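Local coordinates for protein dipeptidase AC. Metallo peptidase. MEROPS family M19 (PDB 3LY0) that probably hydrolyses dipeptides as a zinc-dependent metallopeptidase and here holds a phosphinate mimic of L-Ala-D-Ala at a pair of zinc ions, at residues F265-L270 with R276-G281; S305-A310 with Q314-V319. All blocks are in the same frame, centred on the assembly; numbering follows the deposited sequence.

Interaction 1 of 2, residues F265-L270 with R276-G281. With LY0 ((2R)-3-[(R)-[(1R)-1-aminoethyl](hydroxy)phosphoryl]-2-methylpropanoic acid), chain C.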
ATOM      1  N   PHE A 265      -8.327  -1.012  -2.819  1.00  8.52           N
ATOM      2  CA  PHE A 265      -9.499  -1.804  -3.196  1.00 10.80           C
ATOM      3  C   PHE A 265     -10.323  -2.243  -1.984  1.00 10.92           C
ATOM      4  O   PHE A 265     -11.355  -2.896  -2.142  1.00 11.42           O
ATOM      5  CB  PHE A 265      -9.130  -3.068  -3.988  1.00 11.60           C
ATOM      6  CG  PHE A 265      -8.443  -2.816  -5.316  1.00 10.12           C
ATOM      7  CD1 PHE A 265      -8.366  -1.543  -5.864  1.00  9.78           C
ATOM      8  CD2 PHE A 265      -7.871  -3.875  -6.006  1.00 10.16           C
ATOM      9  CE1 PHE A 265      -7.714  -1.336  -7.070  1.00 11.04           C
ATOM     10  CE2 PHE A 265      -7.234  -3.679  -7.215  1.00 10.51           C
ATOM     11  CZ  PHE A 265      -7.155  -2.405  -7.747  1.00 11.22           C
ATOM     12  N   ALA A 266      -9.881  -1.904  -0.779  1.00 10.57           N
ATOM     13  CA  ALA A 266     -10.621  -2.296   0.417  1.00 10.99           C
ATOM     14  C   ALA A 266     -12.044  -1.764   0.375  1.00 11.99           C
ATOM     15  O   ALA A 266     -12.258  -0.563   0.223  1.00 11.66           O
ATOM     16  CB  ALA A 266      -9.914  -1.789   1.665  1.00 11.17           C
ATOM     17  N   THR A 267     -13.008  -2.671   0.519  1.00 11.39           N
ATOM     18  CA  THR A 267     -14.425  -2.325   0.513  1.00 10.87           C
ATOM     19  C   THR A 267     -14.711  -1.179   1.489  1.00 10.82           C
ATOM     20  O   THR A 267     -15.445  -0.232   1.164  1.00 12.27           O
ATOM     21  CB  THR A 267     -15.260  -3.564   0.887  1.00 13.73           C
ATOM     22  OG1 THR A 267     -14.699  -4.155   2.066  1.00 17.69           O
ATOM     23  CG2 THR A 267     -15.188  -4.593  -0.233  1.00 14.41           C
ATOM     24  N   SER A 268     -14.107  -1.263   2.671  1.00 11.04           N
ATOM     25  CA  SER A 268     -14.350  -0.301   3.745  1.00 11.88           C
ATOM     26  C   SER A 268     -13.991   1.127   3.361  1.00 11.80           C
ATOM     27  O   SER A 268     -14.526   2.075   3.930  1.00 11.93           O
ATOM     28  CB  SER A 268     -13.540  -0.690   4.975  1.00 14.00           C
ATOM     29  OG  SER A 268     -13.849  -2.021   5.362  1.00 15.12           O
ATOM     30  N   PHE A 269     -13.081   1.279   2.401  1.00 11.07           N
ATOM     31  CA  PHE A 269     -12.559   2.598   2.062  1.00  9.29           C
ATOM     32  C   PHE A 269     -13.114   3.103   0.738  1.00  9.86           C
ATOM     33  O   PHE A 269     -12.829   4.231   0.344  1.00 10.44           O
ATOM     34  CB  PHE A 269     -11.026   2.571   2.000  1.00  9.13           C
ATOM     35  CG  PHE A 269     -10.372   2.050   3.257  1.00 10.91           C
ATOM     36  CD1 PHE A 269     -11.013   2.125   4.489  1.00 11.98           C
ATOM     37  CD2 PHE A 269      -9.095   1.493   3.199  1.00 12.24           C
ATOM     38  CE1 PHE A 269     -10.396   1.648   5.645  1.00 12.22           C
ATOM     39  CE2 PHE A 269      -8.474   1.016   4.343  1.00 12.31           C
ATOM     40  CZ  PHE A 269      -9.127   1.085   5.567  1.00 10.89           C
ATOM     41  N   LEU A 270     -13.897   2.261   0.063  1.00 10.36           N
ATOM     42  CA  LEU A 270     -14.503   2.592  -1.231  1.00 10.80           C
ATOM     43  C   LEU A 270     -15.994   2.910  -1.125  1.00 11.26           C
ATOM     44  O   LEU A 270     -16.475   3.849  -1.740  1.00 10.91           O
ATOM     45  CB  LEU A 270     -14.341   1.418  -2.203  1.00 10.71           C
ATOM     46  CG  LEU A 270     -12.958   1.153  -2.809  1.00  9.52           C
ATOM     47  CD1 LEU A 270     -12.939  -0.163  -3.566  1.00 12.28           C
ATOM     48  CD2 LEU A 270     -12.548   2.291  -3.733  1.00  9.96           C
ATOM     49  N   ARG A 276     -17.820  -3.285   5.207  1.00 16.15           N
ATOM     50  CA  ARG A 276     -16.803  -4.230   4.742  1.00 17.05           C
ATOM     51  C   ARG A 276     -17.262  -5.172   3.611  1.00 18.34           C
ATOM     52  O   ARG A 276     -16.432  -5.802   2.949  1.00 20.66           O
ATOM     53  CB  ARG A 276     -16.283  -5.047   5.930  1.00 19.02           C
ATOM     54  CG  ARG A 276     -15.027  -5.850   5.645  1.00 18.85           C
ATOM     55  CD  ARG A 276     -14.547  -6.587   6.888  1.00 23.72           C
ATOM     56  NE  ARG A 276     -15.464  -7.656   7.259  1.00 29.33           N
ATOM     57  CZ  ARG A 276     -15.297  -8.930   6.924  1.00 31.35           C
ATOM     58  NH1 ARG A 276     -14.237  -9.294   6.219  1.00 33.62           N
ATOM     59  NH2 ARG A 276     -16.184  -9.841   7.299  1.00 34.11           N
ATOM     60  N   SER A 277     -18.567  -5.268   3.391  1.00 21.16           N
ATOM     61  CA  SER A 277     -19.118  -6.225   2.429  1.00 19.91           C
ATOM     62  C   SER A 277     -18.593  -6.084   0.992  1.00 18.17           C
ATOM     63  O   SER A 277     -18.572  -4.989   0.426  1.00 17.09           O
ATOM     64  CB  SER A 277     -20.641  -6.135   2.418  1.00 22.13           C
ATOM     65  OG  SER A 277     -21.180  -6.934   1.382  1.00 21.80           O
ATOM     66  N   ALA A 278     -18.194  -7.211   0.407  1.00 16.02           N
ATOM     67  CA  ALA A 278     -17.753  -7.259  -0.982  1.00 15.64           C
ATOM     68  C   ALA A 278     -18.898  -7.092  -1.988  1.00 15.20           C
ATOM     69  O   ALA A 278     -18.649  -7.011  -3.195  1.00 15.20           O
ATOM     70  CB  ALA A 278     -17.013  -8.568  -1.251  1.00 14.18           C
ATOM     71  N   GLU A 279     -20.141  -7.062  -1.499  1.00 16.94           N
ATOM     72  CA  GLU A 279     -21.313  -6.961  -2.372  1.00 18.55           C
ATOM     73  C   GLU A 279     -21.561  -5.514  -2.780  1.00 17.40           C
ATOM     74  O   GLU A 279     -22.287  -4.767  -2.116  1.00 19.51           O
ATOM     75  CB  GLU A 279     -22.552  -7.554  -1.687  1.00 19.46           C
ATOM     76  CG  GLU A 279     -23.842  -7.382  -2.480  1.00 28.82           C
ATOM     77  CD  GLU A 279     -25.067  -7.865  -1.718  1.00 31.59           C
ATOM     78  OE1 GLU A 279     -26.179  -7.366  -1.999  1.00 37.07           O
ATOM     79  OE2 GLU A 279     -24.913  -8.737  -0.833  1.00 38.42           O
ATOM     80  N   MET A 280     -20.928  -5.130  -3.883  1.00 17.15           N
ATOM     81  CA  MET A 280     -20.967  -3.767  -4.384  1.00 16.10           C
ATOM     82  C   MET A 280     -20.644  -3.821  -5.867  1.00 14.93           C
ATOM     83  O   MET A 280     -20.163  -4.834  -6.369  1.00 18.35           O
ATOM     84  CB  MET A 280     -19.926  -2.902  -3.667  1.00 15.32           C
ATOM     85  CG  MET A 280     -18.481  -3.420  -3.809  1.00 15.19           C
ATOM     86  SD  MET A 280     -17.228  -2.460  -2.893  1.00 11.44           S
ATOM     87  CE  MET A 280     -17.004  -1.047  -3.954  1.00 19.01           C
ATOM     88  N   GLY A 281     -20.899  -2.719  -6.562  1.00 16.84           N
ATOM     89  CA  GLY A 281     -20.617  -2.644  -7.982  1.00 18.36           C
ATOM     90  C   GLY A 281     -19.426  -1.757  -8.287  1.00 16.91           C
ATOM     91  O   GLY A 281     -18.628  -1.433  -7.401  1.00 15.85           O
TER
HETATM   92  P   LY0 C 363      -3.453  -3.356   5.634  1.00 12.30           P
HETATM   93  C1  LY0 C 363      -3.374  -5.313   7.626  1.00 16.69           C
HETATM   94  N1  LY0 C 363      -1.372  -4.949   6.209  1.00 11.58           N
HETATM   95  C2  LY0 C 363      -2.823  -4.950   6.264  1.00 13.43           C
HETATM   96  C4  LY0 C 363      -5.257  -3.468   5.309  1.00 13.75           C
HETATM   97  C5  LY0 C 363      -6.083  -2.345   5.872  1.00 13.92           C
HETATM   98  C6  LY0 C 363      -5.503  -0.988   5.582  1.00 12.37           C
HETATM   99  C7  LY0 C 363      -7.562  -2.464   5.607  1.00 16.28           C
HETATM  100  O31 LY0 C 363      -2.664  -3.081   4.376  1.00 12.01           O
HETATM  101  O32 LY0 C 363      -3.127  -2.237   6.678  1.00 11.45           O
HETATM  102  O61 LY0 C 363      -5.975   0.088   6.260  1.00 12.92           O
HETATM  103  O62 LY0 C 363      -4.581  -0.834   4.763  1.00 11.69           O
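Thr-267 reaches across to the backbone of Arg-276 within a β-to-α loop of the TIM-barrel fold: residues 265-270 follow strand 260-263 and form a single weakly bonded helical turn, and 276-281 run back past it toward helix 283-296. The polar tie is a single short hydrogen bond, 2.5 Å from Thr-267 OG1 to Arg-276 O. A chi1 of 49° sets OG1 between the backbone N and the carbonyl carbon, and the hydroxyl meets the carbonyl from above its plane, 49° out of it. Threonine suits the place because its second branch serves another need: CG2 packs on the Ser-277 carbonyl and the CA of Ala-278.

The apolar share belongs to Met-280, whose flexible chain bends at chi3. Its SD lies 4.0 Å from Thr-267 CG2, while its CE reaches Leu-270 CB at 4.0 Å, the two side chains crossing at about a right angle. The side chain of Arg-276 takes part through its aliphatic root, with CB 3.9 Å from Ser-268 OG; its guanidinium turns elsewhere, NE forming a salt bridge with Asp-75.

Within 276-281 the backbone is shaped by an ST turn, in which Glu-279 N donates to Ser-277 OG at 3.1 Å. From the helical turn Phe-269 points to the ligand pocket, where its ring edge meets the inhibitor, CE2 lying 3.3 Å from O61 of LY0.

Interaction 2 of 2, residues S305-A310 with Q314-V319. With LY0 ((2R)-3-[(R)-[(1R)-1-aminoethyl](hydroxy)phosphoryl]-2-methylpropanoic acid), chain C.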
ATOM      1  N   SER A 305      -3.797  -1.638  -4.469  1.00  9.59           N
ATOM      2  CA  SER A 305      -4.819  -2.672  -4.285  1.00  9.13           C
ATOM      3  C   SER A 305      -5.139  -3.044  -2.842  1.00  8.91           C
ATOM      4  O   SER A 305      -6.312  -3.177  -2.478  1.00  9.95           O
ATOM      5  CB  SER A 305      -4.400  -3.942  -5.039  1.00 11.14           C
ATOM      6  OG  SER A 305      -3.230  -4.515  -4.469  1.00 10.58           O
ATOM      7  N   ASP A 306      -4.094  -3.234  -2.039  1.00  8.42           N
ATOM      8  CA  ASP A 306      -4.229  -3.895  -0.748  1.00  9.78           C
ATOM      9  C   ASP A 306      -4.599  -5.364  -0.953  1.00 10.23           C
ATOM     10  O   ASP A 306      -5.212  -5.984  -0.083  1.00  9.95           O
ATOM     11  CB  ASP A 306      -5.270  -3.189   0.132  1.00  9.59           C
ATOM     12  CG  ASP A 306      -4.806  -3.026   1.577  1.00 11.57           C
ATOM     13  OD1 ASP A 306      -3.743  -3.572   1.967  1.00 12.45           O
ATOM     14  OD2 ASP A 306      -5.515  -2.331   2.332  1.00 13.00           O
ATOM     15  N   PHE A 307      -4.212  -5.930  -2.097  1.00  8.53           N
ATOM     16  CA  PHE A 307      -4.364  -7.374  -2.294  1.00 10.78           C
ATOM     17  C   PHE A 307      -3.769  -8.144  -1.109  1.00 10.07           C
ATOM     18  O   PHE A 307      -2.653  -7.852  -0.648  1.00 10.48           O
ATOM     19  CB  PHE A 307      -3.676  -7.859  -3.579  1.00  9.78           C
ATOM     20  CG  PHE A 307      -4.442  -7.593  -4.852  1.00 10.69           C
ATOM     21  CD1 PHE A 307      -5.806  -7.819  -4.937  1.00 11.34           C
ATOM     22  CD2 PHE A 307      -3.761  -7.161  -5.993  1.00 11.57           C
ATOM     23  CE1 PHE A 307      -6.489  -7.594  -6.135  1.00 10.61           C
ATOM     24  CE2 PHE A 307      -4.438  -6.931  -7.181  1.00 12.25           C
ATOM     25  CZ  PHE A 307      -5.800  -7.144  -7.247  1.00 10.93           C
ATOM     26  N   ASP A 308      -4.528  -9.133  -0.634  1.00  9.61           N
ATOM     27  CA  ASP A 308      -4.170  -9.989   0.502  1.00 10.33           C
ATOM     28  C   ASP A 308      -4.108  -9.278   1.853  1.00 12.00           C
ATOM     29  O   ASP A 308      -3.732  -9.879   2.860  1.00 13.45           O
ATOM     30  CB  ASP A 308      -2.911 -10.811   0.207  1.00 11.59           C
ATOM     31  CG  ASP A 308      -3.201 -12.007  -0.689  1.00 11.58           C
ATOM     32  OD1 ASP A 308      -4.264 -12.632  -0.495  1.00 13.08           O
ATOM     33  OD2 ASP A 308      -2.383 -12.316  -1.580  1.00 13.37           O
ATOM     34  N   GLY A 309      -4.519  -8.011   1.879  1.00 10.77           N
ATOM     35  CA  GLY A 309      -4.595  -7.263   3.125  1.00 11.29           C
ATOM     36  C   GLY A 309      -6.002  -6.869   3.555  1.00 13.11           C
ATOM     37  O   GLY A 309      -6.206  -6.486   4.703  1.00 14.01           O
ATOM     38  N   ALA A 310      -6.975  -6.969   2.654  1.00 11.93           N
ATOM     39  CA  ALA A 310      -8.334  -6.501   2.920  1.00 12.33           C
ATOM     40  C   ALA A 310      -9.348  -7.224   2.048  1.00 12.92           C
ATOM     41  O   ALA A 310      -8.996  -7.816   1.036  1.00 15.21           O
ATOM     42  CB  ALA A 310      -8.416  -5.006   2.663  1.00 17.24           C
ATOM     43  N   GLN A 314     -16.439  -7.660  -5.013  1.00 14.53           N
ATOM     44  CA  GLN A 314     -16.696  -8.939  -5.664  1.00 15.61           C
ATOM     45  C   GLN A 314     -16.349  -8.933  -7.156  1.00 14.35           C
ATOM     46  O   GLN A 314     -15.939  -9.959  -7.702  1.00 13.89           O
ATOM     47  CB  GLN A 314     -18.155  -9.365  -5.453  1.00 17.34           C
ATOM     48  CG  GLN A 314     -19.177  -8.442  -6.110  1.00 19.82           C
ATOM     49  CD  GLN A 314     -20.609  -8.744  -5.695  1.00 26.33           C
ATOM     50  OE1 GLN A 314     -20.867  -9.690  -4.951  1.00 30.98           O
ATOM     51  NE2 GLN A 314     -21.547  -7.932  -6.176  1.00 27.89           N
ATOM     52  N   GLY A 315     -16.490  -7.774  -7.799  1.00 13.63           N
ATOM     53  CA  GLY A 315     -16.190  -7.631  -9.217  1.00 15.69           C
ATOM     54  C   GLY A 315     -14.714  -7.758  -9.558  1.00 13.79           C
ATOM     55  O   GLY A 315     -14.355  -8.043 -10.700  1.00 15.04           O
ATOM     56  N   ILE A 316     -13.859  -7.526  -8.564  1.00 12.04           N
ATOM     57  CA  ILE A 316     -12.421  -7.749  -8.728  1.00 12.24           C
ATOM     58  C   ILE A 316     -12.042  -9.125  -8.180  1.00 12.45           C
ATOM     59  O   ILE A 316     -11.481  -9.945  -8.903  1.00 14.22           O
ATOM     60  CB  ILE A 316     -11.598  -6.649  -8.032  1.00 10.32           C
ATOM     61  CG1 ILE A 316     -11.955  -5.273  -8.606  1.00 14.03           C
ATOM     62  CG2 ILE A 316     -10.101  -6.902  -8.212  1.00 11.95           C
ATOM     63  CD1 ILE A 316     -11.321  -4.101  -7.853  1.00 13.85           C
ATOM     64  N   ALA A 317     -12.365  -9.367  -6.910  1.00 14.01           N
ATOM     65  CA  ALA A 317     -12.217 -10.681  -6.254  1.00 12.67           C
ATOM     66  C   ALA A 317     -10.789 -11.131  -5.939  1.00 13.03           C
ATOM     67  O   ALA A 317     -10.520 -11.641  -4.850  1.00 14.46           O
ATOM     68  CB  ALA A 317     -12.964 -11.771  -7.034  1.00 16.80           C
ATOM     69  N   ASP A 318      -9.881 -10.958  -6.889  1.00 13.61           N
ATOM     70  CA  ASP A 318      -8.477 -11.289  -6.683  1.00 11.60           C
ATOM     71  C   ASP A 318      -7.722 -10.671  -7.846  1.00 11.06           C
ATOM     72  O   ASP A 318      -8.302  -9.908  -8.619  1.00 12.73           O
ATOM     73  CB  ASP A 318      -8.277 -12.803  -6.633  1.00 12.45           C
ATOM     74  CG  ASP A 318      -8.917 -13.512  -7.807  1.00 16.49           C
ATOM     75  OD1 ASP A 318      -8.558 -13.200  -8.960  1.00 16.41           O
ATOM     76  OD2 ASP A 318      -9.794 -14.368  -7.571  1.00 23.20           O
ATOM     77  N   VAL A 319      -6.437 -10.984  -7.976  1.00 11.32           N
ATOM     78  CA  VAL A 319      -5.624 -10.315  -8.986  1.00 10.85           C
ATOM     79  C   VAL A 319      -6.096 -10.608 -10.421  1.00 12.13           C
ATOM     80  O   VAL A 319      -5.836  -9.815 -11.333  1.00 12.84           O
ATOM     81  CB  VAL A 319      -4.119 -10.622  -8.819  1.00 10.29           C
ATOM     82  CG1 VAL A 319      -3.819 -12.065  -9.190  1.00 13.32           C
ATOM     83  CG2 VAL A 319      -3.278  -9.668  -9.675  1.00 11.67           C
TER
HETATM   84  P   LY0 C 363      -3.453  -3.356   5.634  1.00 12.30           P
HETATM   85  C1  LY0 C 363      -3.374  -5.313   7.626  1.00 16.69           C
HETATM   86  N1  LY0 C 363      -1.372  -4.949   6.209  1.00 11.58           N
HETATM   87  C2  LY0 C 363      -2.823  -4.950   6.264  1.00 13.43           C
HETATM   88  C4  LY0 C 363      -5.257  -3.468   5.309  1.00 13.75           C
HETATM   89  C5  LY0 C 363      -6.083  -2.345   5.872  1.00 13.92           C
HETATM   90  C6  LY0 C 363      -5.503  -0.988   5.582  1.00 12.37           C
HETATM   91  C7  LY0 C 363      -7.562  -2.464   5.607  1.00 16.28           C
HETATM   92  O31 LY0 C 363      -2.664  -3.081   4.376  1.00 12.01           O
HETATM   93  O32 LY0 C 363      -3.127  -2.237   6.678  1.00 11.45           O
HETATM   94  O61 LY0 C 363      -5.975   0.088   6.260  1.00 12.92           O
HETATM   95  O62 LY0 C 363      -4.581  -0.834   4.763  1.00 11.69           O
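Phe-307 reaches across to Ile-316, Asp-318 and Val-319 inside the loop that joins strand 301-303 of the TIM barrel to helix 322-332. Its CB is aimed at 314-319, and with CG anti to the carbonyl carbon (chi1 -79°) the ring extends that way. Ser-305 CB lies 3.4 Å above one ring face; Val-319 CB lies over the opposite face, both offset toward the rim. Farther out, Phe-307 CE1 is 3.7 Å from Asp-318 C, and Ile-316 CG2 sits at the ring edge. CE2 touches Val-319 CG2 at 3.9 Å, and the tip, CZ, rests 3.6 Å from Val-319 CA. A large flat apolar side chain suits this buried position among methyls and backbone.

The residue before it faces the other way, into the active site. Asp-306, known to bind zinc in this protein, here has OD1 2.7 Å from the phosphinate O31 of LY0, and OD2 accepts from Asn-264. With an alanine here, Asn-264 ND2 would probably be left without this carboxylate acceptor, and O31 without its close neighbour. Gly-309 fits because a CB there would collide with Asp-306 OD1; its N donates to Asp-306 O at 2.9 Å.

Overall arrangement
Both contacts are built within loops that follow neighbouring parallel strands, 260-263 and 301-303, on the ligand side of the barrel, and both touch LY0. Interaction 2 is the more buried and has no hydrogen bond across its segments, only ring packing on methyls and backbone; interaction 1 is only partly buried and adds a hydroxyl-to-carbonyl bond to its sulfur and methyl packing. The loops are stitched together by probable backbone hydrogen bonds, Phe-265 N to Ser-305 O at 3.0 Å near the strands and Gln-314 N to Ala-278 O farther out. The rings of Phe-265 and Phe-307 meet edge-to-face between them. In the pocket, 265-270 presents an aromatic edge, whereas 305-310 brings the Asp-306 carboxylate, a known metal-site residue, against the inhibitor.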